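Local coordinates for protein glutamine synthetase (Streptomyces coelicolor, PDB 4BAX) that belongs to the glutamine synthetase family and forms a ten-subunit assembly whose chains each combine a beta-Grasp domain with a catalytic domain, at residues F63-P68 and D74-C79; G138-Y141 and D147-F150; I172-E175 and Q180-F183; E252-G257 and N285-G290; M261-N266 and V331-T336. All coordinates share one frame; numbering follows the deposited sequence.

Interaction 1: residues F63-P68 and D74-C79; sequences FSCPDP and DILVLC
The aromatic ring of Phe63 turns an edge toward Leu78, whose CB lies near the ring plane, and the two beta carbons, Phe63 CB and Leu78 CB, are 4.2 Å apart. A second flat group, the carboxylate of Asp67, receives one methyl branch of Leu76: CD2 comes to 3.5 Å from Asp67 OD2, and the two side chains cross at about a right angle. Asp67 OD1 is engaged outside the contact, by the backbone N of Arg70. Leu76 is the side chain that links most of the pieces. Its CG stands anti to the carbonyl carbon (chi1 -49°), close to Asp67 CA, and the two methyls part from there: CD1 reaches Cys65 SG at 3.8 Å and the Pro68 ring at CD, while CD2 goes to the aspartate. Phe63-Leu78 and Cys65-Leu76 are hydrogen-bonded antiparallel pairs, and Ser64-Val77 between them is non-hydrogen-bonded. This is the hairpin of strands 56-66 and 75-82 in the mixed sheet of the beta-Grasp domain, where strand 75-82 also runs parallel to strand 3-11. The side chains of Phe63, Cys65, Leu76 and Leu78 emerge on one face, and helix 190-210 covers it through Glu192, Asp195 and Trp202. Leu76 N donates to Cys65 O at 2.7 Å, and Leu78 N to Phe63 O at 2.8 Å. Beyond the non-hydrogen-bonded pair Pro66-Ile75 one more bond draws the loop ends together: Asp67 N reaches Asp74 O at 2.9 Å, nearly straight at the hydrogen (175°) but from above the carbonyl plane.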
# COMPACT_ATOMS: atom_id res chain seq x y z
N PHE A 63 -40.04 -26.34 -12.30
CA PHE A 63 -40.24 -25.80 -10.96
C PHE A 63 -40.07 -24.29 -11.01
O PHE A 63 -39.22 -23.80 -11.75
CB PHE A 63 -39.25 -26.43 -9.99
CG PHE A 63 -39.30 -25.84 -8.60
CD1 PHE A 63 -40.18 -26.37 -7.66
CD2 PHE A 63 -38.47 -24.78 -8.22
CE1 PHE A 63 -40.25 -25.85 -6.36
CE2 PHE A 63 -38.53 -24.25 -6.93
CZ PHE A 63 -39.42 -24.79 -6.00
N SER A 64 -40.83 -23.57 -10.19
CA SER A 64 -40.73 -22.10 -10.11
C SER A 64 -41.00 -21.61 -8.69
O SER A 64 -41.73 -22.24 -7.92
CB SER A 64 -41.66 -21.40 -11.11
OG SER A 64 -43.01 -21.48 -10.68
N CYS A 65 -40.40 -20.47 -8.35
CA CYS A 65 -40.55 -19.91 -7.03
C CYS A 65 -40.27 -18.42 -7.13
O CYS A 65 -39.72 -17.96 -8.14
CB CYS A 65 -39.59 -20.59 -6.06
SG CYS A 65 -37.91 -20.39 -6.54
N PRO A 66 -40.57 -17.66 -6.06
CA PRO A 66 -40.23 -16.24 -6.08
C PRO A 66 -38.73 -15.99 -6.14
O PRO A 66 -37.96 -16.77 -5.57
CB PRO A 66 -40.79 -15.73 -4.75
CG PRO A 66 -41.86 -16.72 -4.38
CD PRO A 66 -41.32 -18.03 -4.84
N ASP A 67 -38.33 -14.92 -6.82
CA ASP A 67 -36.95 -14.45 -6.84
C ASP A 67 -36.76 -13.55 -5.62
O ASP A 67 -37.24 -12.43 -5.60
CB ASP A 67 -36.70 -13.65 -8.12
CG ASP A 67 -35.23 -13.31 -8.34
OD1 ASP A 67 -34.49 -13.17 -7.34
OD2 ASP A 67 -34.81 -13.16 -9.51
N PRO A 68 -36.05 -14.06 -4.61
CA PRO A 68 -35.80 -13.41 -3.31
C PRO A 68 -34.84 -12.22 -3.39
O PRO A 68 -34.88 -11.30 -2.55
CB PRO A 68 -35.19 -14.54 -2.47
CG PRO A 68 -34.49 -15.40 -3.48
CD PRO A 68 -35.37 -15.37 -4.71
N ASP A 74 -41.11 -10.91 -9.33
CA ASP A 74 -40.12 -11.65 -10.09
C ASP A 74 -39.93 -13.09 -9.60
O ASP A 74 -40.15 -13.39 -8.42
CB ASP A 74 -38.81 -10.88 -10.05
CG ASP A 74 -38.95 -9.49 -10.64
OD1 ASP A 74 -39.88 -9.25 -11.44
OD2 ASP A 74 -38.11 -8.62 -10.31
N ILE A 75 -39.57 -13.99 -10.51
CA ILE A 75 -39.52 -15.41 -10.18
C ILE A 75 -38.30 -16.15 -10.74
O ILE A 75 -37.68 -15.71 -11.71
CB ILE A 75 -40.80 -16.14 -10.68
CG1 ILE A 75 -41.02 -15.86 -12.16
CG2 ILE A 75 -42.03 -15.75 -9.85
CD1 ILE A 75 -41.44 -17.06 -12.95
N LEU A 76 -38.00 -17.29 -10.14
CA LEU A 76 -36.96 -18.19 -10.64
C LEU A 76 -37.64 -19.37 -11.32
O LEU A 76 -38.61 -19.92 -10.80
CB LEU A 76 -36.06 -18.68 -9.53
CG LEU A 76 -35.56 -17.56 -8.64
CD1 LEU A 76 -34.93 -18.20 -7.41
CD2 LEU A 76 -34.59 -16.65 -9.39
N VAL A 77 -37.14 -19.73 -12.50
CA VAL A 77 -37.71 -20.85 -13.22
C VAL A 77 -36.65 -21.91 -13.49
O VAL A 77 -35.79 -21.73 -14.36
CB VAL A 77 -38.33 -20.41 -14.57
CG1 VAL A 77 -39.27 -21.47 -15.09
CG2 VAL A 77 -39.09 -19.11 -14.42
N LEU A 78 -36.72 -23.01 -12.75
CA LEU A 78 -35.82 -24.13 -13.00
C LEU A 78 -36.34 -24.98 -14.16
O LEU A 78 -37.49 -25.40 -14.13
CB LEU A 78 -35.67 -24.98 -11.73
CG LEU A 78 -34.76 -26.20 -11.85
CD1 LEU A 78 -33.29 -25.80 -12.05
CD2 LEU A 78 -34.93 -27.10 -10.64
N CYS A 79 -35.47 -25.30 -15.12
CA CYS A 79 -35.88 -26.01 -16.35
C CYS A 79 -35.13 -27.30 -16.53
O CYS A 79 -34.07 -27.53 -15.93
CB CYS A 79 -35.64 -25.14 -17.60
SG CYS A 79 -36.45 -23.53 -17.65

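Interaction 2: residues G138-Y141 and D147-F150; sequences GGYY and DEIF
Tyr140 and Glu148 carry this contact, their side chains crossing at about a right angle, ring and carboxylate planes 89° apart. The tyrosine CG stands anti to its own carbonyl carbon (chi1 -43°), which brings the CD1 edge of the ring against the other segment; Glu148 O lies near the ring plane there, 3.4 Å from Tyr140 CD1. Glu148 leaves its backbone in the same sense, but its chain bends at chi2 (143°): CB and CG come to the CD1-CE1 side of the ring, raised out of its plane, and the carboxylate turns toward Gly139. Glu148 CB is 3.5 Å from Gly139 O. A water sits 2.6 Å from Gly139 O and 2.9 Å from Glu148 OE1, although other acceptors nearby make it uncertain that it serves both. Phe150 offers a ring edge to Tyr140 CE1, and Ile149 CD1 rests 3.8 Å from Tyr140 O. The phenol OH bonds to Ala135 O. No direct hydrogen bond joins the two segments, which share one loop between strand 124-125 and helix 152-164. Arg21 of a neighbouring subunit bonds to the carbonyls of Gly138 and Tyr141, placing this irregular loop of the catalytic domain at a subunit interface.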
# COMPACT_ATOMS: atom_id res chain seq x y z
N GLY A 138 -11.38 -27.90 15.50
CA GLY A 138 -11.90 -28.14 16.84
C GLY A 138 -12.83 -27.04 17.32
O GLY A 138 -13.90 -27.34 17.85
N GLY A 139 -12.46 -25.78 17.09
CA GLY A 139 -13.26 -24.65 17.51
C GLY A 139 -14.16 -24.03 16.45
O GLY A 139 -14.92 -23.12 16.77
N TYR A 140 -14.04 -24.45 15.19
CA TYR A 140 -14.89 -23.92 14.11
C TYR A 140 -16.34 -24.43 14.08
O TYR A 140 -17.28 -23.71 13.76
CB TYR A 140 -14.22 -24.06 12.73
CG TYR A 140 -12.75 -23.68 12.78
CD1 TYR A 140 -12.37 -22.35 12.94
CD2 TYR A 140 -11.76 -24.65 12.68
CE1 TYR A 140 -11.01 -22.01 13.02
CE2 TYR A 140 -10.41 -24.32 12.76
CZ TYR A 140 -10.03 -23.00 12.92
OH TYR A 140 -8.68 -22.71 12.99
N TYR A 141 -16.52 -25.69 14.44
CA TYR A 141 -17.79 -26.37 14.23
C TYR A 141 -18.87 -25.84 15.19
O TYR A 141 -18.72 -25.93 16.42
CB TYR A 141 -17.56 -27.86 14.42
CG TYR A 141 -18.78 -28.73 14.47
CD1 TYR A 141 -19.39 -29.19 13.30
CD2 TYR A 141 -19.32 -29.12 15.68
CE1 TYR A 141 -20.51 -30.01 13.35
CE2 TYR A 141 -20.43 -29.95 15.73
CZ TYR A 141 -21.02 -30.39 14.56
OH TYR A 141 -22.13 -31.21 14.63
N ASP A 147 -12.68 -15.12 15.30
CA ASP A 147 -11.54 -16.04 15.21
C ASP A 147 -11.87 -17.38 14.54
O ASP A 147 -11.01 -17.99 13.88
CB ASP A 147 -10.99 -16.31 16.61
CG ASP A 147 -10.24 -15.12 17.19
OD1 ASP A 147 -9.97 -14.17 16.42
OD2 ASP A 147 -9.98 -15.10 18.42
N GLU A 148 -13.09 -17.86 14.75
CA GLU A 148 -13.49 -19.18 14.28
C GLU A 148 -14.65 -19.20 13.26
O GLU A 148 -15.00 -20.25 12.72
CB GLU A 148 -13.79 -20.09 15.47
CG GLU A 148 -12.52 -20.55 16.16
CD GLU A 148 -12.64 -20.64 17.68
OE1 GLU A 148 -13.52 -19.96 18.27
OE2 GLU A 148 -11.82 -21.37 18.29
N ILE A 149 -15.25 -18.04 13.00
CA ILE A 149 -16.39 -18.02 12.11
C ILE A 149 -16.15 -17.11 10.91
O ILE A 149 -15.79 -15.94 11.07
CB ILE A 149 -17.70 -17.62 12.85
CG1 ILE A 149 -18.05 -18.67 13.93
CG2 ILE A 149 -18.82 -17.38 11.85
CD1 ILE A 149 -18.36 -20.09 13.40
N PHE A 150 -16.30 -17.65 9.70
CA PHE A 150 -16.06 -16.87 8.49
C PHE A 150 -17.21 -17.01 7.51
O PHE A 150 -17.57 -18.12 7.12
CB PHE A 150 -14.73 -17.29 7.82
CG PHE A 150 -13.59 -17.43 8.78
CD1 PHE A 150 -13.41 -18.59 9.52
CD2 PHE A 150 -12.69 -16.37 8.96
CE1 PHE A 150 -12.36 -18.71 10.42
CE2 PHE A 150 -11.63 -16.48 9.86
CZ PHE A 150 -11.47 -17.66 10.59
O HOH W 1 -16.12 -21.11 17.99

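Interaction 3: residues I172-E175 and Q180-F183; sequences INAE and QWEF
Asn173 and Glu182 form a hydrogen-bonded pair near the turn of an antiparallel beta hairpin, strands 169-174 and 180-188, in the large mixed sheet of the catalytic domain. Asn173 N donates to Glu182 O at 2.9 Å, and Glu182 N returns a bond of 2.8 Å to Asn173 O. Toward the turn, Glu175 N supplies a third bond to Gln180 O, approaching from above the carbonyl plane. The Asn173 amide does not bond across the hairpin: its ND2 reaches forward to Ala174 O at 3.2 Å, from well above that carbonyl's plane, with only a weak, longer bond to Glu175 OE2. Its OD1 meets Glu182 OE2, but these are two acceptors and no bond forms; OE2 is satisfied instead by Gln184 NE2. On the same face Glu175 OE2 and Glu182 OE1 stand 3.4 Å apart, their carboxylates nearly parallel (12°), with Glu116 close by. Gln180 reaches out with an extended chain, its NE2 held by Asn227 O and Thr118 OG1. A water lies 2.8 Å from Glu175 OE1 and close to Gln180 OE1 as well, but competing acceptors make a bond to both uncertain. Farther from the turn, Ile172 packs CG2 on Phe183 CB and its strand pairs with one of a neighbouring subunit, so the sheet continues across the interface. Trp181 gives its NE1 proton to Phe150 O and its six-membered ring to a CH-pi contact, Ala174 CB lying over the face 3.8 Å from the centroid, 21° off the normal.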
# COMPACT_ATOMS: atom_id res chain seq x y z
N ILE A 172 -29.42 -24.77 9.30
CA ILE A 172 -28.08 -24.47 8.81
C ILE A 172 -27.14 -24.55 10.01
O ILE A 172 -27.56 -24.35 11.16
CB ILE A 172 -27.97 -23.06 8.15
CG1 ILE A 172 -28.38 -21.97 9.15
CG2 ILE A 172 -28.86 -22.94 6.92
CD1 ILE A 172 -27.60 -20.69 8.98
N ASN A 173 -25.87 -24.86 9.75
CA ASN A 173 -24.84 -24.79 10.78
C ASN A 173 -23.44 -24.57 10.21
O ASN A 173 -23.18 -24.85 9.02
CB ASN A 173 -24.88 -26.03 11.67
CG ASN A 173 -24.49 -27.30 10.93
OD1 ASN A 173 -25.33 -27.95 10.27
ND2 ASN A 173 -23.22 -27.65 11.01
N ALA A 174 -22.53 -24.08 11.06
CA ALA A 174 -21.13 -23.95 10.70
C ALA A 174 -20.43 -25.31 10.85
O ALA A 174 -20.64 -26.00 11.86
CB ALA A 174 -20.45 -22.90 11.59
N GLU A 175 -19.62 -25.69 9.86
CA GLU A 175 -18.98 -27.01 9.87
C GLU A 175 -17.57 -27.05 10.46
O GLU A 175 -17.07 -26.03 10.94
CB GLU A 175 -19.02 -27.65 8.48
CG GLU A 175 -20.24 -28.54 8.25
CD GLU A 175 -20.28 -29.76 9.19
OE1 GLU A 175 -19.20 -30.37 9.42
OE2 GLU A 175 -21.38 -30.15 9.65
N GLN A 180 -16.44 -23.44 6.34
CA GLN A 180 -17.27 -24.53 5.85
C GLN A 180 -18.60 -24.51 6.57
O GLN A 180 -18.66 -24.35 7.80
CB GLN A 180 -16.57 -25.88 6.06
CG GLN A 180 -17.06 -27.01 5.16
CD GLN A 180 -16.22 -28.28 5.30
OE1 GLN A 180 -16.24 -28.94 6.35
NE2 GLN A 180 -15.49 -28.62 4.25
N TRP A 181 -19.65 -24.69 5.77
CA TRP A 181 -21.01 -24.55 6.26
C TRP A 181 -21.91 -25.64 5.70
O TRP A 181 -21.55 -26.34 4.73
CB TRP A 181 -21.56 -23.18 5.87
CG TRP A 181 -20.89 -22.02 6.52
CD1 TRP A 181 -19.75 -21.39 6.10
CD2 TRP A 181 -21.29 -21.35 7.72
NE1 TRP A 181 -19.43 -20.37 6.95
CE2 TRP A 181 -20.35 -20.32 7.96
CE3 TRP A 181 -22.35 -21.52 8.62
CZ2 TRP A 181 -20.45 -19.46 9.05
CZ3 TRP A 181 -22.44 -20.66 9.70
CH2 TRP A 181 -21.50 -19.64 9.90
N GLU A 182 -23.08 -25.77 6.33
CA GLU A 182 -24.09 -26.72 5.91
C GLU A 182 -25.49 -26.14 6.00
O GLU A 182 -25.78 -25.34 6.88
CB GLU A 182 -24.01 -27.98 6.77
CG GLU A 182 -24.88 -29.12 6.30
CD GLU A 182 -24.93 -30.24 7.34
OE1 GLU A 182 -23.90 -30.95 7.50
OE2 GLU A 182 -25.99 -30.41 8.00
N PHE A 183 -26.34 -26.53 5.05
CA PHE A 183 -27.78 -26.32 5.15
C PHE A 183 -28.51 -27.62 4.82
O PHE A 183 -28.03 -28.41 4.01
CB PHE A 183 -28.26 -25.12 4.29
CG PHE A 183 -28.15 -25.34 2.80
CD1 PHE A 183 -29.15 -26.00 2.09
CD2 PHE A 183 -27.04 -24.91 2.10
CE1 PHE A 183 -29.04 -26.21 0.71
CE2 PHE A 183 -26.93 -25.12 0.73
CZ PHE A 183 -27.94 -25.77 0.04
O HOH W 2 -17.44 -30.90 7.36

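Interaction 4: residues E252-G257 and N285-G290; sequences ESLGEG and NEYSYG
The type I beta turn Ser253-Glu256, at the C-terminal side of helix 244-253, brings Leu254 and Gly255 against Tyr287, while Glu252 on the helix reaches Tyr289 at the start of strand 289-291. This surface contact of the catalytic region thus joins a helix and its turn to the approach of a short strand that pairs in parallel with strand 298-300. Gly255 N donates to Glu252 O at 2.9 Å, a weak bond from Glu256 N to Ser253 O closes the turn, and the Leu254-Gly255 peptide is laid over one face of the Tyr287 ring. Gly255, having no side chain, can bring its backbone right up to the aromatic surface: its CA sits 3.8 Å from the ring centroid and 28° off the normal, a CH-pi contact. Leu254 O lies above the same ring, displaced toward the rim. Tyr287 places its CG anti to the backbone N (chi1 179°), so the ring extends toward the turn and Leu254 CB comes to 3.4 Å from Tyr287 CE1. Beyond Leu254 the phenol finds its polar partner in the helix, where its OH bonds to Ala251 O. Val298 touches both tyrosines and Leu254, and Pro260 also touches Tyr287. The second tyrosine is met quite differently, by a carboxylate at its edge. The bent chain of Glu252 carries OE2 into the plane of the Tyr289 ring, 3.3 Å from CE2 of that ring, with ring and carboxylate almost perpendicular. Tyr289 OH donates to Glu252 OE2 at 3.1 Å, coming from above the carboxylate plane, 37° out of it.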
# COMPACT_ATOMS: atom_id res chain seq x y z
N GLU A 252 -29.16 -53.21 4.00
CA GLU A 252 -28.50 -54.35 3.38
C GLU A 252 -28.46 -54.27 1.84
O GLU A 252 -27.47 -54.65 1.22
CB GLU A 252 -29.12 -55.68 3.86
CG GLU A 252 -29.09 -55.89 5.36
CD GLU A 252 -28.19 -57.02 5.76
OE1 GLU A 252 -28.48 -58.15 5.33
OE2 GLU A 252 -27.21 -56.79 6.51
N SER A 253 -29.53 -53.72 1.25
CA SER A 253 -29.64 -53.62 -0.21
C SER A 253 -28.48 -52.83 -0.80
O SER A 253 -28.05 -53.12 -1.91
CB SER A 253 -30.97 -52.96 -0.60
OG SER A 253 -30.91 -51.56 -0.44
N LEU A 254 -27.99 -51.84 -0.05
CA LEU A 254 -26.89 -50.99 -0.49
C LEU A 254 -25.55 -51.72 -0.52
O LEU A 254 -24.57 -51.27 -1.16
CB LEU A 254 -26.81 -49.71 0.36
CG LEU A 254 -28.00 -48.76 0.21
CD1 LEU A 254 -28.15 -47.77 1.37
CD2 LEU A 254 -27.86 -48.01 -1.12
N GLY A 255 -25.48 -52.85 0.20
CA GLY A 255 -24.25 -53.61 0.24
C GLY A 255 -24.16 -54.75 -0.75
O GLY A 255 -23.10 -55.41 -0.85
N GLU A 256 -25.24 -54.99 -1.48
CA GLU A 256 -25.30 -56.15 -2.38
C GLU A 256 -24.71 -55.91 -3.77
O GLU A 256 -24.76 -54.80 -4.30
CB GLU A 256 -26.76 -56.62 -2.52
CG GLU A 256 -27.28 -57.33 -1.26
CD GLU A 256 -28.77 -57.66 -1.32
OE1 GLU A 256 -29.40 -57.40 -2.37
OE2 GLU A 256 -29.31 -58.18 -0.31
N GLY A 257 -24.09 -56.96 -4.31
CA GLY A 257 -23.65 -56.97 -5.70
C GLY A 257 -22.72 -55.84 -6.08
O GLY A 257 -21.69 -55.61 -5.44
N ASN A 285 -14.12 -47.40 -1.25
CA ASN A 285 -14.11 -48.74 -1.82
C ASN A 285 -14.67 -49.85 -0.92
O ASN A 285 -14.66 -51.02 -1.30
CB ASN A 285 -12.70 -49.10 -2.33
CG ASN A 285 -11.64 -48.94 -1.25
OD1 ASN A 285 -11.90 -49.09 -0.06
ND2 ASN A 285 -10.42 -48.63 -1.68
N GLU A 286 -15.20 -49.49 0.25
CA GLU A 286 -15.85 -50.49 1.11
C GLU A 286 -17.20 -50.00 1.57
O GLU A 286 -17.41 -48.81 1.84
CB GLU A 286 -15.00 -50.82 2.36
CG GLU A 286 -13.52 -51.05 2.17
CD GLU A 286 -12.79 -51.24 3.51
OE1 GLU A 286 -13.44 -51.05 4.58
OE2 GLU A 286 -11.57 -51.54 3.51
N TYR A 287 -18.15 -50.94 1.63
CA TYR A 287 -19.47 -50.63 2.14
C TYR A 287 -19.66 -51.18 3.55
O TYR A 287 -19.41 -52.36 3.80
CB TYR A 287 -20.57 -51.16 1.21
CG TYR A 287 -21.95 -50.86 1.75
CD1 TYR A 287 -22.57 -49.65 1.46
CD2 TYR A 287 -22.60 -51.75 2.59
CE1 TYR A 287 -23.82 -49.35 1.97
CE2 TYR A 287 -23.86 -51.46 3.11
CZ TYR A 287 -24.47 -50.25 2.80
OH TYR A 287 -25.71 -49.96 3.31
N SER A 288 -20.13 -50.34 4.47
CA SER A 288 -20.50 -50.81 5.81
C SER A 288 -21.73 -50.06 6.27
O SER A 288 -21.91 -48.90 5.90
CB SER A 288 -19.35 -50.61 6.80
OG SER A 288 -18.84 -49.28 6.73
N TYR A 289 -22.50 -50.66 7.17
CA TYR A 289 -23.59 -49.94 7.83
C TYR A 289 -23.62 -50.35 9.28
O TYR A 289 -23.24 -51.47 9.63
CB TYR A 289 -24.95 -50.14 7.13
CG TYR A 289 -25.69 -51.40 7.54
CD1 TYR A 289 -26.49 -51.42 8.68
CD2 TYR A 289 -25.58 -52.58 6.81
CE1 TYR A 289 -27.16 -52.55 9.08
CE2 TYR A 289 -26.26 -53.73 7.21
CZ TYR A 289 -27.05 -53.71 8.36
OH TYR A 289 -27.74 -54.82 8.80
N GLY A 290 -24.07 -49.45 10.13
CA GLY A 290 -24.12 -49.74 11.55
C GLY A 290 -24.96 -48.73 12.29
O GLY A 290 -25.21 -47.62 11.79

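Interaction 5: residues M261-N266 and V331-T336; sequences MDHVKN and VDTCCT
His263 and Thr333 both extend their reaching groups away from their own carbonyl carbons: the imidazole with CG anti to that carbon (chi1 -72°), the hydroxyl with OG1 likewise (chi1 -62°). Since each residue also faces the other helix, this alignment brings ring edge and hydroxyl together although the backbones stay apart, with CA of His263 9.3 Å from CA of Thr333. His263 NE2 and Thr333 OG1 are 2.9 Å apart in an almost straight hydrogen bond (175°), and either atom could be the donor. OG1 lies near the imidazole plane, and Thr333 CB follows it in plane, 3.6 Å from His263 NE2. The other ring nitrogen, ND1, bonds to Tyr267 OH, so hydrogen bonds at both nitrogens fix the ring's rotation in a buried setting. Thr333 OG1 has a further, weak bond to Leu329 O in its own helix. Where the histidine's helix runs out, Asn266 ND2 turns back to Asp262 O at 2.7 Å, and on the partner helix Thr336 OG1 donates to Asp332 O at 2.8 Å. Leu329 and Leu330 also touch the imidazole. A single buried hydrogen bond thus ties helix 259-264 to the C-terminal helix 323-341, a polar helix-helix contact.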
# COMPACT_ATOMS: atom_id res chain seq x y z
N MET A 261 -20.26 -49.93 -5.65
CA MET A 261 -19.54 -49.25 -6.72
C MET A 261 -20.46 -48.46 -7.64
O MET A 261 -20.12 -47.34 -8.03
CB MET A 261 -18.72 -50.27 -7.52
CG MET A 261 -17.22 -50.28 -7.24
SD MET A 261 -16.70 -49.38 -5.78
CE MET A 261 -16.30 -47.80 -6.53
N ASP A 262 -21.66 -48.98 -7.88
CA ASP A 262 -22.64 -48.31 -8.73
C ASP A 262 -23.01 -46.93 -8.17
O ASP A 262 -23.08 -45.95 -8.91
CB ASP A 262 -23.90 -49.16 -8.84
CG ASP A 262 -23.74 -50.32 -9.80
OD1 ASP A 262 -22.73 -50.36 -10.55
OD2 ASP A 262 -24.63 -51.19 -9.82
N HIS A 263 -23.25 -46.87 -6.85
CA HIS A 263 -23.54 -45.60 -6.19
C HIS A 263 -22.30 -44.71 -6.12
O HIS A 263 -22.33 -43.54 -6.51
CB HIS A 263 -24.10 -45.83 -4.78
CG HIS A 263 -25.50 -46.37 -4.75
ND1 HIS A 263 -26.51 -45.77 -4.03
CD2 HIS A 263 -26.04 -47.46 -5.33
CE1 HIS A 263 -27.62 -46.46 -4.19
NE2 HIS A 263 -27.37 -47.49 -4.97
N VAL A 264 -21.21 -45.28 -5.63
CA VAL A 264 -20.02 -44.50 -5.36
C VAL A 264 -19.47 -43.85 -6.62
O VAL A 264 -19.07 -42.68 -6.63
CB VAL A 264 -18.96 -45.34 -4.63
CG1 VAL A 264 -17.55 -44.75 -4.83
CG2 VAL A 264 -19.30 -45.50 -3.13
N LYS A 265 -19.60 -44.56 -7.75
CA LYS A 265 -19.08 -43.93 -9.00
C LYS A 265 -19.98 -42.85 -9.57
O LYS A 265 -19.61 -42.20 -10.56
CB LYS A 265 -18.81 -44.97 -10.11
CG LYS A 265 -20.06 -45.66 -10.66
CD LYS A 265 -19.71 -46.62 -11.79
CE LYS A 265 -20.86 -47.52 -12.30
NZ LYS A 265 -20.32 -47.93 -13.60
N ASN A 266 -21.14 -42.64 -8.95
CA ASN A 266 -22.06 -41.57 -9.35
C ASN A 266 -22.27 -40.55 -8.25
O ASN A 266 -23.17 -39.70 -8.33
CB ASN A 266 -23.41 -42.14 -9.77
CG ASN A 266 -23.36 -42.90 -11.05
OD1 ASN A 266 -23.31 -42.30 -12.12
ND2 ASN A 266 -23.35 -44.22 -10.97
N VAL A 331 -33.50 -44.78 -4.66
CA VAL A 331 -34.82 -45.33 -4.93
C VAL A 331 -34.73 -46.64 -5.71
O VAL A 331 -35.38 -47.62 -5.36
CB VAL A 331 -35.68 -44.34 -5.70
CG1 VAL A 331 -36.86 -45.03 -6.34
CG2 VAL A 331 -36.13 -43.21 -4.78
N ASP A 332 -33.89 -46.67 -6.74
CA ASP A 332 -33.80 -47.88 -7.55
C ASP A 332 -33.35 -49.02 -6.66
O ASP A 332 -34.01 -50.05 -6.58
CB ASP A 332 -32.81 -47.70 -8.70
CG ASP A 332 -33.00 -48.75 -9.80
OD1 ASP A 332 -33.38 -49.89 -9.48
OD2 ASP A 332 -32.80 -48.44 -10.99
N THR A 333 -32.24 -48.82 -5.97
CA THR A 333 -31.69 -49.91 -5.19
C THR A 333 -32.57 -50.33 -4.02
O THR A 333 -33.03 -51.48 -3.96
CB THR A 333 -30.26 -49.55 -4.71
OG1 THR A 333 -29.39 -49.36 -5.83
CG2 THR A 333 -29.70 -50.62 -3.76
N CYS A 334 -32.91 -49.38 -3.16
CA CYS A 334 -33.63 -49.70 -1.93
C CYS A 334 -35.08 -50.14 -2.15
O CYS A 334 -35.49 -51.19 -1.64
CB CYS A 334 -33.57 -48.52 -0.96
SG CYS A 334 -31.91 -48.04 -0.46
N CYS A 335 -35.82 -49.35 -2.93
CA CYS A 335 -37.25 -49.61 -3.15
C CYS A 335 -37.48 -50.93 -3.88
O CYS A 335 -38.46 -51.64 -3.63
CB CYS A 335 -37.89 -48.46 -3.94
SG CYS A 335 -38.11 -46.91 -3.05
N THR A 336 -36.55 -51.26 -4.77
CA THR A 336 -36.61 -52.52 -5.49
C THR A 336 -36.41 -53.67 -4.52
O THR A 336 -37.18 -54.64 -4.52
CB THR A 336 -35.54 -52.59 -6.59
OG1 THR A 336 -35.92 -51.73 -7.67
CG2 THR A 336 -35.38 -54.00 -7.10

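The five contacts follow the two-domain plan of the chain. Interaction 1 lies in the beta-Grasp domain, its centre 24 Å from that of interaction 3 and 38 Å from that of interaction 4. Interactions 2 and 3 form one neighbourhood, centres 11 Å apart, joined by the packing of Ile149 CG2 on Trp181 CZ2 (3.9 Å) and by Tyr141 against Glu175; both also touch a neighbouring subunit. A sodium ion lies about 8 Å from the Phe150 side chain. Interactions 4 and 5 form a second cluster, centres 10 Å apart: Leu254 CD2 packs on His263 CE1 at 3.4 Å, and Ser253 reaches Thr333 and Cys334.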